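Local coordinates for protein glyceraldehyde-3-phosphate dehydrogenase (Sulfolobus solfataricus, PDB 1B7G) that oxidises and phosphorylates D-glyceraldehyde 3-phosphate in glycolysis, using NAD or, by marked preference, NADP as cofactor, at residues Glu241-Ala255 with Thr328-Ile340. The protein carries 1 engineered substitution. Residues are numbered along the deposited sequence; the frame is centred on the assembly and turned at random.
Sequences ENTPRIVLISSKYDA and TNESLGILKGYLI
Leu-248 and Tyr-338 form a single beta bridge between strand 246-249 and the C-terminal tail, which runs parallel to it. Leu-248 N donates to Gly-337 O (2.8 Å), and Leu-248 O accepts from Leu-339 N (2.8 Å). Toward the chain end, Ser-250 holds both oxygens of the terminal carboxylate. Ser-250 N reaches Ile-340 O at 2.8 Å, almost straight (176°), and Ser-250 OG donates to Ile-340 OXT (2.8 Å). The same OG accepts from Lys-252 N, closing an ST turn. A water also donates to OXT, and the Tyr-253 ring turns its edge to it.

At the other end, the Arg-245 chain, extended from CG to NE (chi2 -176°), brings its guanidinium side-on to Asn-329. Arg-245 NE and NH2 each lie 3.0 Å from Asn-329 OD1, which sits in the guanidinium plane; NE uses an OD1 lone pair, whereas NH2 comes from above the amide plane. The two flat groups are 79° apart. The Arg-245 guanidinium also makes salt bridges to Glu-307 and Asp-310, so a leucine here would probably leave both acids and Asn-329 OD1 without these partners.

Apolar contacts line the strand and the chain end. Leu-248 CB lies over one face of the Tyr-338 ring, a CH-pi contact 3.8 Å from the ring centroid. Val-247 CG1 meets Leu-335 CB, and its CG2 meets Leu-339 CB. At the terminus, Ile-340 CG2 rests on Ala-255 CB.

Strand 246-249 is the edge strand of the mixed sheet in this chain, and its other side pairs with strand 278-288. Helix 258-267 and Tyr-38 of the second subunit pack on Ile-340, while Arg-245 and Thr-328 reach helix 304-315.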
loop_
_atom_site.group_PDB
_atom_site.type_symbol
_atom_site.label_atom_id
_atom_site.label_comp_id
_atom_site.label_asym_id
_atom_site.label_seq_id
_atom_site.Cartn_x
_atom_site.Cartn_y
_atom_site.Cartn_z
ATOM N N GLU A 241 -26.195 -1.027 -4.089
ATOM C CA GLU A 241 -25.559 -2.287 -4.348
ATOM C C GLU A 241 -25.323 -2.608 -5.815
ATOM O O GLU A 241 -24.605 -3.557 -6.116
ATOM C CB GLU A 241 -26.414 -3.434 -3.742
ATOM C CG GLU A 241 -25.617 -4.701 -3.503
ATOM C CD GLU A 241 -26.412 -5.754 -2.737
ATOM O OE1 GLU A 241 -27.408 -5.367 -2.088
ATOM O OE2 GLU A 241 -26.015 -6.950 -2.779
ATOM N N ASN A 242 -25.798 -1.788 -6.744
ATOM C CA ASN A 242 -25.718 -2.059 -8.174
ATOM C C ASN A 242 -25.264 -0.882 -8.995
ATOM O O ASN A 242 -25.776 -0.591 -10.095
ATOM C CB ASN A 242 -27.149 -2.464 -8.633
ATOM C CG ASN A 242 -27.416 -3.890 -8.191
ATOM O OD1 ASN A 242 -26.814 -4.779 -8.799
ATOM N ND2 ASN A 242 -28.208 -4.084 -7.133
ATOM N N THR A 243 -24.282 -0.137 -8.493
ATOM C CA THR A 243 -23.809 1.045 -9.232
ATOM C C THR A 243 -22.302 1.062 -9.238
ATOM O O THR A 243 -21.649 1.274 -8.173
ATOM C CB THR A 243 -24.322 2.348 -8.575
ATOM O OG1 THR A 243 -25.733 2.321 -8.410
ATOM C CG2 THR A 243 -23.906 3.595 -9.317
ATOM N N PRO A 244 -21.663 0.876 -10.373
ATOM C CA PRO A 244 -20.236 1.073 -10.470
ATOM C C PRO A 244 -19.791 2.442 -9.958
ATOM O O PRO A 244 -20.252 3.457 -10.390
ATOM C CB PRO A 244 -19.929 0.911 -11.949
ATOM C CG PRO A 244 -21.053 0.080 -12.475
ATOM C CD PRO A 244 -22.262 0.534 -11.680
ATOM N N ARG A 245 -18.692 2.377 -9.170
ATOM C CA ARG A 245 -18.082 3.552 -8.596
ATOM C C ARG A 245 -18.549 3.797 -7.139
ATOM O O ARG A 245 -18.057 4.659 -6.456
ATOM C CB ARG A 245 -18.105 4.786 -9.467
ATOM C CG ARG A 245 -17.180 4.634 -10.668
ATOM C CD ARG A 245 -17.089 5.878 -11.541
ATOM N NE ARG A 245 -16.700 5.416 -12.904
ATOM C CZ ARG A 245 -16.473 6.248 -13.902
ATOM N NH1 ARG A 245 -16.524 7.557 -13.719
ATOM N NH2 ARG A 245 -16.168 5.746 -15.102
ATOM N N ILE A 246 -19.403 2.888 -6.725
ATOM C CA ILE A 246 -19.921 2.821 -5.363
ATOM C C ILE A 246 -19.791 1.370 -4.923
ATOM O O ILE A 246 -20.226 0.461 -5.651
ATOM C CB ILE A 246 -21.374 3.260 -5.214
ATOM C CG1 ILE A 246 -21.551 4.759 -5.487
ATOM C CG2 ILE A 246 -21.902 2.943 -3.800
ATOM C CD1 ILE A 246 -23.020 5.215 -5.540
ATOM N N VAL A 247 -19.173 1.111 -3.785
ATOM C CA VAL A 247 -19.142 -0.266 -3.269
ATOM C C VAL A 247 -19.763 -0.267 -1.853
ATOM O O VAL A 247 -19.795 0.774 -1.198
ATOM C CB VAL A 247 -17.760 -0.900 -3.225
ATOM C CG1 VAL A 247 -17.247 -1.209 -4.633
ATOM C CG2 VAL A 247 -16.734 -0.053 -2.476
ATOM N N LEU A 248 -20.169 -1.417 -1.383
ATOM C CA LEU A 248 -20.759 -1.548 -0.056
ATOM C C LEU A 248 -19.739 -2.310 0.809
ATOM O O LEU A 248 -18.984 -3.136 0.276
ATOM C CB LEU A 248 -22.097 -2.275 -0.060
ATOM C CG LEU A 248 -23.277 -1.512 -0.681
ATOM C CD1 LEU A 248 -24.543 -2.345 -0.673
ATOM C CD2 LEU A 248 -23.546 -0.192 0.055
ATOM N N ILE A 249 -19.679 -1.917 2.065
ATOM C CA ILE A 249 -18.794 -2.572 3.054
ATOM C C ILE A 249 -19.699 -3.174 4.139
ATOM O O ILE A 249 -20.395 -2.414 4.848
ATOM C CB ILE A 249 -17.912 -1.518 3.748
ATOM C CG1 ILE A 249 -17.155 -0.642 2.781
ATOM C CG2 ILE A 249 -16.987 -2.167 4.795
ATOM C CD1 ILE A 249 -16.199 -1.245 1.797
ATOM N N SER A 250 -19.748 -4.473 4.240
ATOM C CA SER A 250 -20.541 -5.190 5.220
ATOM C C SER A 250 -19.826 -5.214 6.571
ATOM O O SER A 250 -18.684 -4.792 6.685
ATOM C CB SER A 250 -20.794 -6.632 4.742
ATOM O OG SER A 250 -19.673 -7.476 4.977
ATOM N N SER A 251 -20.472 -5.801 7.576
ATOM C CA SER A 251 -19.793 -5.957 8.882
ATOM C C SER A 251 -19.522 -7.436 9.109
ATOM O O SER A 251 -19.394 -7.900 10.230
ATOM C CB SER A 251 -20.765 -5.425 9.962
ATOM O OG SER A 251 -21.983 -6.143 9.827
ATOM N N LYS A 252 -19.482 -8.219 8.037
ATOM C CA LYS A 252 -19.307 -9.664 8.137
ATOM C C LYS A 252 -17.877 -10.116 8.371
ATOM O O LYS A 252 -17.623 -11.147 8.996
ATOM C CB LYS A 252 -19.852 -10.278 6.839
ATOM C CG LYS A 252 -19.879 -11.791 6.782
ATOM C CD LYS A 252 -20.789 -12.243 5.636
ATOM C CE LYS A 252 -20.966 -13.747 5.638
ATOM N NZ LYS A 252 -21.643 -14.229 4.392
ATOM N N TYR A 253 -16.936 -9.397 7.766
ATOM C CA TYR A 253 -15.539 -9.852 7.832
ATOM C C TYR A 253 -14.645 -8.965 8.641
ATOM O O TYR A 253 -13.424 -8.954 8.410
ATOM C CB TYR A 253 -15.070 -10.049 6.387
ATOM C CG TYR A 253 -15.951 -11.034 5.629
ATOM C CD1 TYR A 253 -15.907 -12.381 5.964
ATOM C CD2 TYR A 253 -16.759 -10.617 4.580
ATOM C CE1 TYR A 253 -16.662 -13.310 5.281
ATOM C CE2 TYR A 253 -17.530 -11.536 3.870
ATOM C CZ TYR A 253 -17.459 -12.868 4.227
ATOM O OH TYR A 253 -18.212 -13.779 3.556
ATOM N N ASP A 254 -15.194 -8.241 9.627
ATOM C CA ASP A 254 -14.275 -7.453 10.480
ATOM C C ASP A 254 -13.428 -6.505 9.669
ATOM O O ASP A 254 -12.230 -6.374 9.945
ATOM C CB ASP A 254 -13.462 -8.389 11.389
ATOM C CG ASP A 254 -13.000 -7.674 12.659
ATOM O OD1 ASP A 254 -13.434 -6.539 12.954
ATOM O OD2 ASP A 254 -12.124 -8.249 13.349
ATOM N N ALA A 255 -13.990 -5.745 8.713
ATOM C CA ALA A 255 -13.148 -4.828 7.960
ATOM C C ALA A 255 -13.651 -3.380 7.991
ATOM O O ALA A 255 -13.330 -2.593 7.090
ATOM C CB ALA A 255 -12.956 -5.293 6.499
ATOM N N THR A 328 -14.065 2.892 -19.328
ATOM C CA THR A 328 -13.323 3.370 -18.152
ATOM C C THR A 328 -13.445 2.329 -17.050
ATOM O O THR A 328 -12.418 1.850 -16.591
ATOM C CB THR A 328 -13.869 4.700 -17.692
ATOM O OG1 THR A 328 -13.694 5.638 -18.771
ATOM C CG2 THR A 328 -13.116 5.220 -16.445
ATOM N N ASN A 329 -14.660 1.902 -16.731
ATOM C CA ASN A 329 -14.903 0.925 -15.707
ATOM C C ASN A 329 -14.216 -0.413 -15.908
ATOM O O ASN A 329 -13.557 -0.921 -14.980
ATOM C CB ASN A 329 -16.401 0.729 -15.454
ATOM C CG ASN A 329 -16.971 1.978 -14.752
ATOM O OD1 ASN A 329 -16.247 2.854 -14.299
ATOM N ND2 ASN A 329 -18.281 2.067 -14.757
ATOM N N GLU A 330 -14.387 -0.996 -17.097
ATOM C CA GLU A 330 -13.809 -2.307 -17.351
ATOM C C GLU A 330 -12.296 -2.241 -17.335
ATOM O O GLU A 330 -11.630 -3.074 -16.759
ATOM C CB GLU A 330 -14.289 -2.839 -18.734
ATOM C CG GLU A 330 -13.989 -4.313 -18.926
ATOM C CD GLU A 330 -12.600 -4.715 -19.322
ATOM O OE1 GLU A 330 -11.830 -3.914 -19.911
ATOM O OE2 GLU A 330 -12.234 -5.893 -19.048
ATOM N N SER A 331 -11.728 -1.249 -18.047
ATOM C CA SER A 331 -10.293 -1.189 -18.154
ATOM C C SER A 331 -9.610 -0.891 -16.810
ATOM O O SER A 331 -8.399 -1.162 -16.696
ATOM C CB SER A 331 -9.850 -0.136 -19.167
ATOM O OG SER A 331 -10.263 1.172 -18.792
ATOM N N LEU A 332 -10.290 -0.156 -15.912
ATOM C CA LEU A 332 -9.555 0.245 -14.682
ATOM C C LEU A 332 -9.904 -0.654 -13.522
ATOM O O LEU A 332 -9.509 -0.357 -12.381
ATOM C CB LEU A 332 -9.888 1.700 -14.350
ATOM C CG LEU A 332 -9.435 2.737 -15.394
ATOM C CD1 LEU A 332 -9.729 4.138 -14.873
ATOM C CD2 LEU A 332 -7.940 2.614 -15.673
ATOM N N GLY A 333 -10.731 -1.647 -13.798
ATOM C CA GLY A 333 -11.172 -2.615 -12.815
ATOM C C GLY A 333 -12.048 -1.996 -11.731
ATOM O O GLY A 333 -11.904 -2.364 -10.563
ATOM N N ILE A 334 -12.973 -1.131 -12.120
ATOM C CA ILE A 334 -13.862 -0.456 -11.178
ATOM C C ILE A 334 -14.917 -1.441 -10.700
ATOM O O ILE A 334 -15.371 -2.298 -11.455
ATOM C CB ILE A 334 -14.500 0.786 -11.813
ATOM C CG1 ILE A 334 -13.473 1.833 -12.240
ATOM C CG2 ILE A 334 -15.543 1.435 -10.907
ATOM C CD1 ILE A 334 -12.429 2.196 -11.194
ATOM N N LEU A 335 -15.264 -1.403 -9.421
ATOM C CA LEU A 335 -16.220 -2.353 -8.873
ATOM C C LEU A 335 -17.592 -1.805 -8.578
ATOM O O LEU A 335 -17.800 -0.617 -8.471
ATOM C CB LEU A 335 -15.608 -2.868 -7.535
ATOM C CG LEU A 335 -14.232 -3.523 -7.646
ATOM C CD1 LEU A 335 -13.654 -3.787 -6.239
ATOM C CD2 LEU A 335 -14.322 -4.829 -8.439
ATOM N N LYS A 336 -18.526 -2.696 -8.267
ATOM C CA LYS A 336 -19.842 -2.317 -7.746
ATOM C C LYS A 336 -20.190 -3.425 -6.739
ATOM O O LYS A 336 -19.408 -4.368 -6.639
ATOM C CB LYS A 336 -20.934 -2.222 -8.828
ATOM C CG LYS A 336 -21.212 -3.626 -9.416
ATOM C CD LYS A 336 -22.364 -3.562 -10.429
ATOM C CE LYS A 336 -22.423 -4.993 -11.061
ATOM N NZ LYS A 336 -23.598 -5.024 -11.992
ATOM N N GLY A 337 -21.291 -3.330 -6.030
ATOM C CA GLY A 337 -21.726 -4.349 -5.094
ATOM C C GLY A 337 -20.875 -4.293 -3.816
ATOM O O GLY A 337 -20.283 -3.253 -3.509
ATOM N N TYR A 338 -20.771 -5.403 -3.116
ATOM C CA TYR A 338 -19.970 -5.500 -1.909
ATOM C C TYR A 338 -18.494 -5.630 -2.209
ATOM O O TYR A 338 -18.055 -6.444 -3.036
ATOM C CB TYR A 338 -20.448 -6.635 -0.988
ATOM C CG TYR A 338 -21.679 -6.263 -0.184
ATOM C CD1 TYR A 338 -21.564 -5.594 1.043
ATOM C CD2 TYR A 338 -22.958 -6.588 -0.643
ATOM C CE1 TYR A 338 -22.700 -5.257 1.770
ATOM C CE2 TYR A 338 -24.084 -6.239 0.071
ATOM C CZ TYR A 338 -23.945 -5.576 1.280
ATOM O OH TYR A 338 -25.065 -5.238 1.980
ATOM N N LEU A 339 -17.685 -4.770 -1.564
ATOM C CA LEU A 339 -16.238 -4.897 -1.696
ATOM C C LEU A 339 -15.785 -5.978 -0.689
ATOM O O LEU A 339 -14.888 -6.767 -0.920
ATOM C CB LEU A 339 -15.508 -3.596 -1.381
ATOM C CG LEU A 339 -13.983 -3.714 -1.264
ATOM C CD1 LEU A 339 -13.384 -4.042 -2.664
ATOM C CD2 LEU A 339 -13.374 -2.425 -0.738
ATOM N N ILE A 340 -16.421 -5.913 0.469
ATOM C CA ILE A 340 -16.092 -6.772 1.606
ATOM C C ILE A 340 -17.207 -6.669 2.625
ATOM O O ILE A 340 -18.164 -5.861 2.425
ATOM C CB ILE A 340 -14.723 -6.397 2.209
ATOM C CG1 ILE A 340 -14.200 -7.470 3.157
ATOM C CG2 ILE A 340 -14.795 -5.053 2.948
ATOM C CD1 ILE A 340 -13.933 -8.814 2.498
ATOM O OXT ILE A 340 -17.237 -7.451 3.599
HETATM O O HOH W 1 -25.442 -2.414 -12.442
HETATM O O HOH W 2 -22.814 -0.637 -6.166
HETATM O O HOH W 3 -16.595 -6.772 6.744
#